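PDB 3QKX: uncharacterized HTH-type transcriptional regulator HI_0893 from Haemophilus influenzae, which probably binds DNA as a TetR-family transcription factor, recognising cis-regulatory regions. Local coordinates for residues G138-L143 and R181-I186. Residues are numbered along the deposited sequence; the frame is centred on the assembly and turned at random.
Sequences GLLAEL and RSWRAI. With SO4 (sulfate ion), chain D.
Ile186 and Leu140 show how the end of a TetR-family C-terminal domain can be joined to a loop by a backbone bond set among apolar side chains. Their side chains lie side by side and point the same way, Leu140 CD2 resting 3.9 Å from Ile186 CD1. Leu140 CD2 also approaches the indole obliquely, 4.0 Å from Trp183 CZ3. Trp183 CG is anti to the backbone N (chi1 172°), and the six-membered ring reaches the loop, where Leu139 CD2 meets its edge near the ring plane, 4.3 Å from Trp183 CZ2. Beside this packing, Ala141 N donates to Ile186 O at 3.0 Å; the N-H...O angle is 160°, but the donor stands 38° out of the carbonyl plane. Leu140 CA makes a CA-H...O contact with Ile186 O at 3.3 Å. Phe82 and Tyr85 meet the Trp183 ring, while Leu148 and Leu151 pack on Ile186. Away from the loop, Arg181 hydrogen-bonds a sulfate, probably from the crystallisation liquor, and through NH1 Ala185 O of the second subunit. The chemistry implies that the carbonyl of the buried Ile186 is satisfied by the 138-143 loop, tying the chain's end to the link between helices 126-137 and 145-151.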
loop_
_atom_site.group_PDB
_atom_site.type_symbol
_atom_site.label_atom_id
_atom_site.label_comp_id
_atom_site.label_asym_id
_atom_site.label_seq_id
_atom_site.Cartn_x
_atom_site.Cartn_y
_atom_site.Cartn_z
ATOM N N GLY A 138 -4.023 -17.106 24.064
ATOM C CA GLY A 138 -3.578 -16.007 24.911
ATOM C C GLY A 138 -2.363 -15.263 24.391
ATOM O O GLY A 138 -1.767 -14.530 25.139
ATOM N N LEU A 139 -2.033 -15.409 23.107
ATOM C CA LEU A 139 -0.749 -14.893 22.551
ATOM C C LEU A 139 -0.780 -13.486 22.004
ATOM O O LEU A 139 0.263 -12.799 22.037
ATOM C CB LEU A 139 -0.247 -15.760 21.407
ATOM C CG LEU A 139 0.600 -16.930 21.827
ATOM C CD1 LEU A 139 -0.295 -17.963 22.495
ATOM C CD2 LEU A 139 1.298 -17.485 20.635
ATOM N N LEU A 140 -1.939 -13.079 21.457
ATOM C CA LEU A 140 -2.048 -11.898 20.629
ATOM C C LEU A 140 -2.807 -10.777 21.310
ATOM O O LEU A 140 -3.609 -11.029 22.182
ATOM C CB LEU A 140 -2.773 -12.252 19.335
ATOM C CG LEU A 140 -2.049 -13.080 18.278
ATOM C CD1 LEU A 140 -2.793 -12.921 16.970
ATOM C CD2 LEU A 140 -0.612 -12.669 18.115
ATOM N N ALA A 141 -2.584 -9.537 20.854
ATOM C CA ALA A 141 -3.352 -8.374 21.328
ATOM C C ALA A 141 -4.837 -8.525 21.036
ATOM O O ALA A 141 -5.204 -9.120 20.036
ATOM C CB ALA A 141 -2.834 -7.114 20.685
ATOM N N GLU A 142 -5.691 -7.990 21.912
ATOM C CA GLU A 142 -7.145 -7.959 21.663
ATOM C C GLU A 142 -7.518 -6.729 20.788
ATOM O O GLU A 142 -8.088 -5.750 21.250
ATOM C CB GLU A 142 -7.956 -8.039 22.986
ATOM C CG GLU A 142 -8.207 -9.538 23.484
ATOM C CD GLU A 142 -9.142 -9.637 24.719
ATOM N N LEU A 143 -7.136 -6.821 19.519
ATOM C CA LEU A 143 -7.428 -5.842 18.486
ATOM C C LEU A 143 -8.080 -6.601 17.351
ATOM O O LEU A 143 -7.815 -7.797 17.177
ATOM C CB LEU A 143 -6.127 -5.204 17.998
ATOM C CG LEU A 143 -5.403 -4.334 19.024
ATOM C CD1 LEU A 143 -3.970 -4.078 18.624
ATOM C CD2 LEU A 143 -6.179 -3.024 19.226
ATOM N N ARG A 181 10.078 -8.882 14.280
ATOM C CA ARG A 181 9.687 -7.582 14.818
ATOM C C ARG A 181 8.249 -7.243 14.486
ATOM O O ARG A 181 7.556 -6.672 15.324
ATOM C CB ARG A 181 10.629 -6.515 14.318
ATOM C CG ARG A 181 11.950 -6.607 15.029
ATOM C CD ARG A 181 12.950 -5.664 14.495
ATOM N NE ARG A 181 14.164 -5.680 15.293
ATOM C CZ ARG A 181 14.306 -5.112 16.493
ATOM N NH1 ARG A 181 13.297 -4.463 17.086
ATOM N NH2 ARG A 181 15.474 -5.192 17.115
ATOM N N SER A 182 7.783 -7.598 13.286
ATOM C CA SER A 182 6.363 -7.382 12.949
ATOM C C SER A 182 5.437 -8.253 13.835
ATOM O O SER A 182 4.348 -7.821 14.230
ATOM C CB SER A 182 6.122 -7.678 11.484
ATOM O OG SER A 182 6.369 -9.032 11.237
ATOM N N TRP A 183 5.890 -9.475 14.131
ATOM C CA TRP A 183 5.240 -10.363 15.108
ATOM C C TRP A 183 5.183 -9.730 16.473
ATOM O O TRP A 183 4.157 -9.757 17.130
ATOM C CB TRP A 183 6.015 -11.657 15.195
ATOM C CG TRP A 183 5.597 -12.618 16.288
ATOM C CD1 TRP A 183 6.340 -12.993 17.358
ATOM C CD2 TRP A 183 4.413 -13.394 16.337
ATOM N NE1 TRP A 183 5.679 -13.926 18.090
ATOM C CE2 TRP A 183 4.494 -14.204 17.480
ATOM C CE3 TRP A 183 3.289 -13.486 15.527
ATOM C CZ2 TRP A 183 3.481 -15.072 17.855
ATOM C CZ3 TRP A 183 2.278 -14.349 15.897
ATOM C CH2 TRP A 183 2.375 -15.131 17.053
ATOM N N ARG A 184 6.302 -9.143 16.872
ATOM C CA ARG A 184 6.437 -8.483 18.168
ATOM C C ARG A 184 5.339 -7.432 18.384
ATOM O O ARG A 184 4.815 -7.290 19.481
ATOM C CB ARG A 184 7.808 -7.827 18.267
ATOM C CG ARG A 184 8.269 -7.591 19.641
ATOM C CD ARG A 184 9.551 -6.790 19.678
ATOM N NE ARG A 184 10.728 -7.505 19.154
ATOM C CZ ARG A 184 11.986 -7.055 19.272
ATOM N NH1 ARG A 184 12.234 -5.886 19.874
ATOM N NH2 ARG A 184 13.012 -7.759 18.781
ATOM N N ALA A 185 4.994 -6.714 17.318
ATOM C CA ALA A 185 3.966 -5.682 17.352
ATOM C C ALA A 185 2.557 -6.184 17.723
ATOM O O ALA A 185 1.729 -5.399 18.198
ATOM C CB ALA A 185 3.919 -4.974 15.993
ATOM N N ILE A 186 2.267 -7.457 17.466
ATOM C CA ILE A 186 0.925 -8.004 17.763
ATOM C C ILE A 186 0.896 -8.983 18.930
ATOM O O ILE A 186 -0.137 -9.608 19.147
ATOM C CB ILE A 186 0.231 -8.638 16.522
ATOM C CG1 ILE A 186 1.051 -9.765 15.942
ATOM C CG2 ILE A 186 -0.037 -7.582 15.484
ATOM C CD1 ILE A 186 0.300 -10.583 14.953
HETATM S S SO4 D . 17.308 -7.536 15.827
HETATM O O1 SO4 D . 16.944 -7.886 17.211
HETATM O O2 SO4 D . 17.649 -6.113 15.724
HETATM O O3 SO4 D . 16.227 -7.912 14.914
HETATM O O4 SO4 D . 18.502 -8.288 15.445
#